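Local coordinates for protein PAN2-PAN3 deadenylation complex catalytic subunit pan2 (Neurospora crassa, PDB 4CZX) that probably shortens mRNA poly(A) tails as the catalytic subunit of the PAN2-PAN3 deadenylase, of which this chain is the N-terminal WD40 beta-propeller domain, at residues A[76-79]-A[84-87]; A[95-98]-A[102-105]; A[174-179]-A[227-232]. All blocks are in the same frame, centred on the assembly; numbering follows the deposited sequence.

Contact 1 of 3, residues A[76-79]-A[84-87]; sequences RQFL and GVIF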
ATOM      1  N   ARG A  76      18.206 -21.975  -1.977  1.00 22.82           N
ATOM      2  CA  ARG A  76      19.420 -22.756  -2.238  1.00 23.19           C
ATOM      3  C   ARG A  76      19.177 -24.248  -2.399  1.00 24.14           C
ATOM      4  O   ARG A  76      19.857 -24.907  -3.203  1.00 21.63           O
ATOM      5  CB  ARG A  76      20.435 -22.527  -1.117  1.00 29.51           C
ATOM      6  CG  ARG A  76      20.766 -21.058  -0.877  1.00 35.67           C
ATOM      7  CD  ARG A  76      22.169 -20.792  -1.258  1.00 29.29           C
ATOM      8  NE  ARG A  76      22.541 -19.390  -1.177  1.00 23.20           N
ATOM      9  CZ  ARG A  76      23.200 -18.764  -2.148  1.00 21.64           C
ATOM     10  NH1 ARG A  76      23.521 -19.429  -3.248  1.00 26.89           N
ATOM     11  NH2 ARG A  76      23.511 -17.480  -2.024  1.00 24.13           N
ATOM     12  N   GLN A  77      18.236 -24.784  -1.626  1.00 22.25           N
ATOM     13  CA  GLN A  77      17.997 -26.238  -1.600  1.00 20.56           C
ATOM     14  C   GLN A  77      16.665 -26.568  -0.916  1.00 23.03           C
ATOM     15  O   GLN A  77      16.204 -25.815  -0.043  1.00 21.62           O
ATOM     16  CB  GLN A  77      19.141 -26.961  -0.877  1.00 22.54           C
ATOM     17  CG  GLN A  77      19.158 -28.506  -1.029  1.00 25.02           C
ATOM     18  CD  GLN A  77      20.096 -29.181  -0.030  1.00 21.72           C
ATOM     19  OE1 GLN A  77      21.064 -28.576   0.428  1.00 22.73           O
ATOM     20  NE2 GLN A  77      19.776 -30.414   0.355  1.00 25.33           N
ATOM     21  N   PHE A  78      16.066 -27.681  -1.340  1.00 21.01           N
ATOM     22  CA  PHE A  78      14.899 -28.287  -0.691  1.00 22.06           C
ATOM     23  C   PHE A  78      15.297 -29.574   0.036  1.00 27.81           C
ATOM     24  O   PHE A  78      16.238 -30.268  -0.380  1.00 26.06           O
ATOM     25  CB  PHE A  78      13.818 -28.656  -1.709  1.00 21.71           C
ATOM     26  CG  PHE A  78      13.314 -27.515  -2.542  1.00 22.12           C
ATOM     27  CD1 PHE A  78      12.342 -26.650  -2.053  1.00 22.12           C
ATOM     28  CD2 PHE A  78      13.753 -27.358  -3.852  1.00 27.04           C
ATOM     29  CE1 PHE A  78      11.854 -25.607  -2.848  1.00 25.52           C
ATOM     30  CE2 PHE A  78      13.272 -26.320  -4.648  1.00 28.47           C
ATOM     31  CZ  PHE A  78      12.318 -25.444  -4.143  1.00 22.97           C
ATOM     32  N   LEU A  79      14.585 -29.893   1.113  1.00 22.56           N
ATOM     33  CA  LEU A  79      14.571 -31.259   1.656  1.00 22.41           C
ATOM     34  C   LEU A  79      13.135 -31.609   2.018  1.00 24.49           C
ATOM     35  O   LEU A  79      12.327 -30.714   2.284  1.00 24.07           O
ATOM     36  CB  LEU A  79      15.466 -31.413   2.886  1.00 27.03           C
ATOM     37  CG  LEU A  79      16.987 -31.526   2.722  1.00 33.25           C
ATOM     38  CD1 LEU A  79      17.613 -31.665   4.098  1.00 27.57           C
ATOM     39  CD2 LEU A  79      17.373 -32.702   1.827  1.00 29.14           C
ATOM     40  N   GLY A  84       6.324 -31.873   6.011  1.00 33.38           N
ATOM     41  CA  GLY A  84       6.403 -30.783   5.058  1.00 29.55           C
ATOM     42  C   GLY A  84       7.735 -30.661   4.354  1.00 26.38           C
ATOM     43  O   GLY A  84       8.516 -31.611   4.302  1.00 28.61           O
ATOM     44  N   VAL A  85       7.985 -29.474   3.816  1.00 23.98           N
ATOM     45  CA  VAL A  85       9.182 -29.219   3.034  1.00 21.36           C
ATOM     46  C   VAL A  85      10.112 -28.302   3.804  1.00 26.02           C
ATOM     47  O   VAL A  85       9.665 -27.321   4.405  1.00 24.33           O
ATOM     48  CB  VAL A  85       8.838 -28.575   1.685  1.00 24.51           C
ATOM     49  CG1 VAL A  85      10.134 -28.366   0.825  1.00 23.25           C
ATOM     50  CG2 VAL A  85       7.792 -29.415   0.960  1.00 24.81           C
ATOM     51  N   ILE A  86      11.405 -28.613   3.773  1.00 22.37           N
ATOM     52  CA  ILE A  86      12.410 -27.737   4.360  1.00 23.02           C
ATOM     53  C   ILE A  86      13.113 -26.949   3.253  1.00 23.85           C
ATOM     54  O   ILE A  86      13.500 -27.503   2.217  1.00 22.76           O
ATOM     55  CB  ILE A  86      13.431 -28.523   5.198  1.00 25.83           C
ATOM     56  CG1 ILE A  86      12.701 -29.513   6.122  1.00 28.99           C
ATOM     57  CG2 ILE A  86      14.315 -27.581   6.017  1.00 21.98           C
ATOM     58  CD1 ILE A  86      13.632 -30.366   6.937  1.00 27.66           C
ATOM     59  N   PHE A  87      13.219 -25.647   3.474  1.00 21.61           N
ATOM     60  CA  PHE A  87      13.759 -24.702   2.490  1.00 24.96           C
ATOM     61  C   PHE A  87      14.990 -24.011   3.062  1.00 23.47           C
ATOM     62  O   PHE A  87      14.946 -23.501   4.186  1.00 23.69           O
ATOM     63  CB  PHE A  87      12.716 -23.638   2.122  1.00 22.41           C
ATOM     64  CG  PHE A  87      11.368 -24.192   1.719  1.00 25.10           C
ATOM     65  CD1 PHE A  87      10.361 -24.395   2.668  1.00 23.56           C
ATOM     66  CD2 PHE A  87      11.090 -24.441   0.385  1.00 21.75           C
ATOM     67  CE1 PHE A  87       9.092 -24.885   2.290  1.00 25.39           C
ATOM     68  CE2 PHE A  87       9.850 -24.914  -0.011  1.00 20.95           C
ATOM     69  CZ  PHE A  87       8.836 -25.144   0.942  1.00 24.21           C
TER
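F78 and F87 meet rim to rim across the hairpin of strands 77-80 and 85-88. The CD1-CE1 side of F78 runs against the CD2-CE2 side of F87, with F78 CD1 3.5 Å from F87 CD2. The planes stand 73° apart and neither ring lies over the other's face; F87 CE2 sits at the edge of F78, in its plane. V85 joins this apolar group with one branch: its CG1 lies anti to the backbone N (chi1 -177°), which sends it 4.0 Å from F78 CD1, while it also covers part of one face of F87. On the other side of the sheet the aliphatic pair L79 and I86 touches at the roots, CB to CB 4.2 Å.

Two short backbone bonds hold the segments together. L79 and I86 form a hydrogen-bonded antiparallel pair, L79 N to I86 O 2.8 Å and I86 N to L79 O 2.7 Å. F78 and F87 make the neighbouring non-hydrogen-bonded pair, and the CA-H of F78 makes a bent CA-H...O contact with I86 O, 3.3 Å from the CA.

These are the first two strands of a propeller blade, so both faces are covered by its neighbours: F78 meets W43 on one side, and L79 and I86 pack on M117 on the other. Were F78 an alanine, the rim of F87 and V85 CG1 would probably lose their partner and a gap would open beside W43.

The chemistry therefore divides between a polar backbone that fixes the pairing and two apolar faces suited to wedging this sheet between adjacent blades.

Contact 2 of 3, residues A[95-98]-A[102-105]; sequences MAAR and PIWS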
ATOM      1  N   MET A  95      10.526 -24.112   7.291  1.00 23.85           N
ATOM      2  CA  MET A  95       9.762 -25.323   7.059  1.00 23.94           C
ATOM      3  C   MET A  95       8.274 -25.014   6.982  1.00 26.56           C
ATOM      4  O   MET A  95       7.744 -24.282   7.811  1.00 29.33           O
ATOM      5  CB  MET A  95      10.010 -26.351   8.158  1.00 21.00           C
ATOM      6  CG  MET A  95       9.298 -27.665   7.865  1.00 24.59           C
ATOM      7  SD  MET A  95       9.661 -28.957   9.060  1.00 30.62           S
ATOM      8  CE  MET A  95       8.634 -30.260   8.395  1.00 33.68           C
ATOM      9  N   ALA A  96       7.612 -25.561   5.972  1.00 26.59           N
ATOM     10  CA  ALA A  96       6.186 -25.325   5.788  1.00 28.73           C
ATOM     11  C   ALA A  96       5.552 -26.602   5.281  1.00 29.19           C
ATOM     12  O   ALA A  96       6.225 -27.431   4.674  1.00 23.93           O
ATOM     13  CB  ALA A  96       5.944 -24.176   4.809  1.00 23.34           C
ATOM     14  N   ALA A  97       4.261 -26.757   5.528  1.00 25.61           N
ATOM     15  CA  ALA A  97       3.508 -27.848   4.937  1.00 25.33           C
ATOM     16  C   ALA A  97       3.458 -27.591   3.444  1.00 27.22           C
ATOM     17  O   ALA A  97       3.695 -26.462   3.003  1.00 26.34           O
ATOM     18  CB  ALA A  97       2.101 -27.931   5.543  1.00 26.22           C
ATOM     19  N   ARG A  98       3.139 -28.616   2.665  1.00 25.29           N
ATOM     20  CA  ARG A  98       3.098 -28.478   1.213  1.00 28.13           C
ATOM     21  C   ARG A  98       1.968 -27.545   0.765  1.00 27.70           C
ATOM     22  O   ARG A  98       2.001 -26.999  -0.344  1.00 31.84           O
ATOM     23  CB  ARG A  98       2.972 -29.863   0.570  1.00 32.36           C
ATOM     24  CG  ARG A  98       4.242 -30.690   0.752  1.00 27.03           C
ATOM     25  CD  ARG A  98       4.038 -32.192   0.515  1.00 30.05           C
ATOM     26  NE  ARG A  98       5.335 -32.878   0.572  1.00 27.49           N
ATOM     27  CZ  ARG A  98       5.888 -33.333   1.692  1.00 31.36           C
ATOM     28  NH1 ARG A  98       5.248 -33.213   2.856  1.00 27.36           N
ATOM     29  NH2 ARG A  98       7.071 -33.932   1.653  1.00 30.34           N
ATOM     30  N   PRO A 102       2.784 -22.347   7.407  1.00 33.29           N
ATOM     31  CA  PRO A 102       4.085 -22.304   8.080  1.00 30.63           C
ATOM     32  C   PRO A 102       4.201 -23.308   9.218  1.00 34.69           C
ATOM     33  O   PRO A 102       3.237 -23.514   9.967  1.00 31.87           O
ATOM     34  CB  PRO A 102       4.155 -20.865   8.611  1.00 31.31           C
ATOM     35  CG  PRO A 102       3.315 -20.088   7.641  1.00 33.07           C
ATOM     36  CD  PRO A 102       2.152 -21.017   7.362  1.00 30.17           C
ATOM     37  N   ILE A 103       5.372 -23.934   9.337  1.00 29.72           N
ATOM     38  CA  ILE A 103       5.624 -24.879  10.415  1.00 31.41           C
ATOM     39  C   ILE A 103       6.654 -24.320  11.398  1.00 34.19           C
ATOM     40  O   ILE A 103       6.382 -24.263  12.602  1.00 33.23           O
ATOM     41  CB  ILE A 103       6.084 -26.245   9.867  1.00 29.69           C
ATOM     42  CG1 ILE A 103       4.908 -26.942   9.171  1.00 29.85           C
ATOM     43  CG2 ILE A 103       6.637 -27.118  10.986  1.00 31.24           C
ATOM     44  CD1 ILE A 103       5.267 -28.251   8.501  1.00 30.66           C
ATOM     45  N   TRP A 104       7.836 -23.939  10.905  1.00 31.52           N
ATOM     46  CA  TRP A 104       8.762 -23.143  11.716  1.00 33.48           C
ATOM     47  C   TRP A 104       9.735 -22.296  10.899  1.00 30.04           C
ATOM     48  O   TRP A 104       9.844 -22.420   9.677  1.00 28.31           O
ATOM     49  CB  TRP A 104       9.556 -24.019  12.704  1.00 33.21           C
ATOM     50  CG  TRP A 104      10.254 -25.287  12.181  1.00 31.15           C
ATOM     51  CD1 TRP A 104       9.879 -26.578  12.434  1.00 30.43           C
ATOM     52  CD2 TRP A 104      11.457 -25.371  11.389  1.00 32.10           C
ATOM     53  NE1 TRP A 104      10.754 -27.458  11.839  1.00 31.68           N
ATOM     54  CE2 TRP A 104      11.730 -26.746  11.189  1.00 31.28           C
ATOM     55  CE3 TRP A 104      12.325 -24.423  10.823  1.00 27.67           C
ATOM     56  CZ2 TRP A 104      12.826 -27.197  10.449  1.00 31.04           C
ATOM     57  CZ3 TRP A 104      13.416 -24.874  10.085  1.00 28.86           C
ATOM     58  CH2 TRP A 104      13.656 -26.251   9.905  1.00 25.02           C
ATOM     59  N   SER A 105      10.431 -21.410  11.598  1.00 26.44           N
ATOM     60  CA  SER A 105      11.331 -20.460  10.961  1.00 27.25           C
ATOM     61  C   SER A 105      12.557 -20.286  11.840  1.00 29.37           C
ATOM     62  O   SER A 105      12.440 -19.979  13.023  1.00 30.71           O
ATOM     63  CB  SER A 105      10.622 -19.116  10.732  1.00 36.08           C
ATOM     64  OG  SER A 105      11.478 -18.187  10.080  1.00 44.28           O
TER
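M95 leaves its strand with CG anti to the backbone N (chi1 -175°) and stays extended to the methyl end, while W104 holds CG between its own N and carbonyl carbon (chi1 49°); together these choices bring the indole face under the first carbon of the methionine side chain, the two crossing at a slant. M95 CB sits over the face of the six-membered ring of W104, 3.6 Å from its centroid, a CH-pi contact only 15° off the normal. Further out the sulfur makes an oblique Met-aromatic contact, SD being 4.0 Å from the centroid of the five-membered ring of W104. The indole N-H is spent elsewhere: W104 NE1 bonds to the carbonyl of V141.

The backbone here is a classic beta bulge, in the hairpin of the last two strands of a propeller blade. I103 and W104 both face M95, whose single carbonyl takes two N-H groups from the same face of its plane, I103 N to M95 O at 2.8 Å and W104 N to M95 O at 3.1 Å. The nearly straight return bond runs from M95 N to W104 O, 3.0 Å.

At the bulge the I103 side chain points toward the 95-98 segment. Its CD1 lies 3.9 Å from M95 CE and 3.5 Å from A97 N, so it touches the methionine's methyl end and lies against the chain where it leaves the sheet. Nearby, P102 and S105 reach a neighbouring protein chain of the assembly.

Contact 3 of 3, residues A[174-179]-A[227-232]; sequences VNILDP and KVFDLK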
ATOM      1  N   VAL A 174      35.753 -33.591  -1.737  1.00 32.91           N
ATOM      2  CA  VAL A 174      34.617 -34.128  -1.012  1.00 30.29           C
ATOM      3  C   VAL A 174      35.079 -34.657   0.339  1.00 32.21           C
ATOM      4  O   VAL A 174      35.973 -35.492   0.403  1.00 37.55           O
ATOM      5  CB  VAL A 174      33.932 -35.248  -1.799  1.00 30.61           C
ATOM      6  CG1 VAL A 174      32.805 -35.880  -0.955  1.00 30.74           C
ATOM      7  CG2 VAL A 174      33.372 -34.691  -3.090  1.00 30.50           C
ATOM      8  N   ASN A 175      34.489 -34.144   1.418  1.00 34.67           N
ATOM      9  CA  ASN A 175      34.719 -34.722   2.742  1.00 32.31           C
ATOM     10  C   ASN A 175      33.646 -35.756   3.056  1.00 28.16           C
ATOM     11  O   ASN A 175      32.458 -35.490   2.893  1.00 31.44           O
ATOM     12  CB  ASN A 175      34.724 -33.644   3.834  1.00 34.06           C
ATOM     13  CG  ASN A 175      35.924 -32.732   3.754  1.00 36.28           C
ATOM     14  OD1 ASN A 175      36.959 -33.092   3.192  1.00 35.35           O
ATOM     15  ND2 ASN A 175      35.800 -31.547   4.331  1.00 35.63           N
ATOM     16  N   ILE A 176      34.069 -36.930   3.506  1.00 30.68           N
ATOM     17  CA  ILE A 176      33.127 -37.945   3.944  1.00 30.58           C
ATOM     18  C   ILE A 176      33.030 -37.869   5.461  1.00 30.08           C
ATOM     19  O   ILE A 176      33.981 -38.192   6.175  1.00 34.69           O
ATOM     20  CB  ILE A 176      33.559 -39.339   3.482  1.00 30.26           C
ATOM     21  CG1 ILE A 176      33.771 -39.327   1.969  1.00 37.54           C
ATOM     22  CG2 ILE A 176      32.526 -40.404   3.881  1.00 35.49           C
ATOM     23  CD1 ILE A 176      34.460 -40.549   1.457  1.00 49.28           C
ATOM     24  N   LEU A 177      31.876 -37.425   5.940  1.00 31.01           N
ATOM     25  CA  LEU A 177      31.687 -37.131   7.355  1.00 34.42           C
ATOM     26  C   LEU A 177      30.929 -38.227   8.088  1.00 35.44           C
ATOM     27  O   LEU A 177      29.919 -38.731   7.596  1.00 33.82           O
ATOM     28  CB  LEU A 177      30.929 -35.817   7.533  1.00 33.11           C
ATOM     29  CG  LEU A 177      31.390 -34.570   6.791  1.00 35.40           C
ATOM     30  CD1 LEU A 177      30.468 -33.415   7.178  1.00 34.48           C
ATOM     31  CD2 LEU A 177      32.829 -34.252   7.128  1.00 35.46           C
ATOM     32  N   ASP A 178      31.419 -38.584   9.268  1.00 35.59           N
ATOM     33  CA  ASP A 178      30.691 -39.494  10.136  1.00 32.36           C
ATOM     34  C   ASP A 178      29.337 -38.854  10.461  1.00 40.21           C
ATOM     35  O   ASP A 178      29.271 -37.704  10.901  1.00 36.02           O
ATOM     36  CB  ASP A 178      31.483 -39.783  11.406  1.00 34.62           C
ATOM     37  CG  ASP A 178      30.804 -40.811  12.293  1.00 39.60           C
ATOM     38  OD1 ASP A 178      29.805 -40.453  12.956  1.00 38.39           O
ATOM     39  OD2 ASP A 178      31.270 -41.965  12.317  1.00 48.30           O
ATOM     40  N   PRO A 179      28.241 -39.582  10.210  1.00 37.84           N
ATOM     41  CA  PRO A 179      26.915 -38.969  10.377  1.00 33.91           C
ATOM     42  C   PRO A 179      26.518 -38.754  11.834  1.00 32.24           C
ATOM     43  O   PRO A 179      25.595 -37.990  12.101  1.00 34.63           O
ATOM     44  CB  PRO A 179      25.981 -39.976   9.704  1.00 36.10           C
ATOM     45  CG  PRO A 179      26.695 -41.282   9.825  1.00 44.61           C
ATOM     46  CD  PRO A 179      28.162 -40.960   9.697  1.00 41.70           C
ATOM     47  N   LYS A 227      33.149 -37.921 -11.723  1.00 33.09           N
ATOM     48  CA  LYS A 227      34.029 -38.572 -10.753  1.00 34.48           C
ATOM     49  C   LYS A 227      33.233 -39.542  -9.883  1.00 35.65           C
ATOM     50  O   LYS A 227      32.110 -39.249  -9.497  1.00 35.81           O
ATOM     51  CB  LYS A 227      34.741 -37.540  -9.887  1.00 36.22           C
ATOM     52  CG  LYS A 227      35.909 -36.852 -10.585  1.00 38.03           C
ATOM     53  CD  LYS A 227      36.962 -37.899 -11.000  1.00 43.78           C
ATOM     54  CE  LYS A 227      38.366 -37.331 -10.951  1.00 58.95           C
ATOM     55  NZ  LYS A 227      38.964 -37.497  -9.595  1.00 67.07           N
ATOM     56  N   VAL A 228      33.819 -40.702  -9.595  1.00 33.91           N
ATOM     57  CA  VAL A 228      33.112 -41.764  -8.877  1.00 32.51           C
ATOM     58  C   VAL A 228      33.907 -42.265  -7.677  1.00 34.22           C
ATOM     59  O   VAL A 228      35.108 -42.529  -7.778  1.00 39.41           O
ATOM     60  CB  VAL A 228      32.816 -42.971  -9.812  1.00 38.56           C
ATOM     61  CG1 VAL A 228      32.019 -44.065  -9.076  1.00 35.47           C
ATOM     62  CG2 VAL A 228      32.090 -42.505 -11.070  1.00 39.23           C
ATOM     63  N   PHE A 229      33.221 -42.424  -6.550  1.00 37.68           N
ATOM     64  CA  PHE A 229      33.845 -42.903  -5.322  1.00 37.49           C
ATOM     65  C   PHE A 229      33.052 -44.071  -4.735  1.00 41.81           C
ATOM     66  O   PHE A 229      31.826 -44.018  -4.674  1.00 39.15           O
ATOM     67  CB  PHE A 229      33.952 -41.764  -4.299  1.00 35.75           C
ATOM     68  CG  PHE A 229      34.770 -42.112  -3.086  1.00 33.39           C
ATOM     69  CD1 PHE A 229      36.137 -41.886  -3.076  1.00 40.38           C
ATOM     70  CD2 PHE A 229      34.170 -42.647  -1.951  1.00 36.24           C
ATOM     71  CE1 PHE A 229      36.900 -42.198  -1.969  1.00 42.04           C
ATOM     72  CE2 PHE A 229      34.932 -42.969  -0.839  1.00 41.82           C
ATOM     73  CZ  PHE A 229      36.310 -42.742  -0.854  1.00 39.29           C
ATOM     74  N   ASP A 230      33.768 -45.111  -4.317  1.00 42.33           N
ATOM     75  CA  ASP A 230      33.187 -46.318  -3.731  1.00 41.00           C
ATOM     76  C   ASP A 230      32.971 -46.118  -2.239  1.00 40.03           C
ATOM     77  O   ASP A 230      33.930 -46.107  -1.478  1.00 43.15           O
ATOM     78  CB  ASP A 230      34.116 -47.514  -3.992  1.00 40.27           C
ATOM     79  CG  ASP A 230      33.596 -48.837  -3.412  1.00 46.60           C
ATOM     80  OD1 ASP A 230      32.622 -48.862  -2.620  1.00 46.82           O
ATOM     81  OD2 ASP A 230      34.202 -49.871  -3.759  1.00 49.61           O
ATOM     82  N   LEU A 231      31.716 -45.971  -1.822  1.00 38.05           N
ATOM     83  CA  LEU A 231      31.405 -45.673  -0.424  1.00 43.40           C
ATOM     84  C   LEU A 231      31.488 -46.913   0.458  1.00 52.73           C
ATOM     85  O   LEU A 231      31.740 -46.817   1.660  1.00 49.29           O
ATOM     86  CB  LEU A 231      30.008 -45.048  -0.294  1.00 42.19           C
ATOM     87  CG  LEU A 231      29.922 -43.542  -0.058  1.00 44.50           C
ATOM     88  CD1 LEU A 231      28.560 -43.160   0.507  1.00 39.50           C
ATOM     89  CD2 LEU A 231      31.058 -43.037   0.839  1.00 42.60           C
ATOM     90  N   LYS A 232      31.271 -48.075  -0.148  1.00 56.38           N
ATOM     91  CA  LYS A 232      31.289 -49.332   0.578  1.00 62.12           C
ATOM     92  C   LYS A 232      32.707 -49.646   1.046  1.00 62.83           C
ATOM     93  O   LYS A 232      32.936 -49.948   2.216  1.00 66.21           O
ATOM     94  CB  LYS A 232      30.740 -50.457  -0.305  1.00 67.28           C
ATOM     95  CG  LYS A 232      30.453 -51.768   0.418  1.00 74.83           C
ATOM     96  CD  LYS A 232      30.092 -52.861  -0.581  1.00 80.07           C
ATOM     97  CE  LYS A 232      30.042 -54.235   0.074  1.00 89.02           C
ATOM     98  NZ  LYS A 232      28.979 -54.320   1.115  1.00 93.42           N
TER
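I176 carries this contact: it gives up the most surface, and a single methyl, CD1, does all the close touching for its segment. The side chain points at the 227-232 segment, with CG1 lying anti to the carbonyl carbon (chi1 -54°) and CD1 continuing the chain outward in an extended form. That reach is needed, since the backbones stay well apart; even the nearest CA atoms, those of I176 and L231, are 9.0 Å from each other.

F229 comes from the opposite direction and offers one side of its ring. I176 CD1 lies 3.4 Å from F229 CE2, with F229 CZ next at 3.7 Å and F229 CD2 at 4.0 Å. The methyl approaches the ring obliquely. F229 is set up for the meeting by its CG lying anti to the backbone N (chi1 -171°), which extends the ring away from its own strand.

In the propeller the two segments belong to successive blades: 173-177 and 225-230 are each the third strand of a four-stranded antiparallel sheet. I176 and F229 meet in the seam between two sheets packed face against face, where no backbone pairing joins the segments. The same seam brings W188, of the blade that holds I176, against the F229 ring, while I205, from the second strand of the other blade, touches both F229 and L231.

L231 follows just where the strand has ended. Its CB does not aim straight at the other segment, but the branch tip does arrive: L231 CD2 is 4.3 Å from I176 CD1, a looser apolar touch. Y164 lies against both I176 and L231.

Overall arrangement
All three contacts are buried within the seven-bladed propeller, but at different distances from the centre of the chain. Contact 1 is the innermost, its centre about 11 Å from that of the chain, against about 17 Å for contact 3 and 20 Å for contact 2. Contacts 1 and 2 share a blade: strands 85-88 and 93-96 are neighbours, and V85 N probably bonds to A96 O (2.8 Å). Both combine backbone hydrogen bonds with apolar contacts, regular inside and bulged at the outer edge, where another chain comes near. Contact 3 touches neither, its nearest atoms about 13 Å from contact 1; it joins separate blades, and only apolar side chains bridge it.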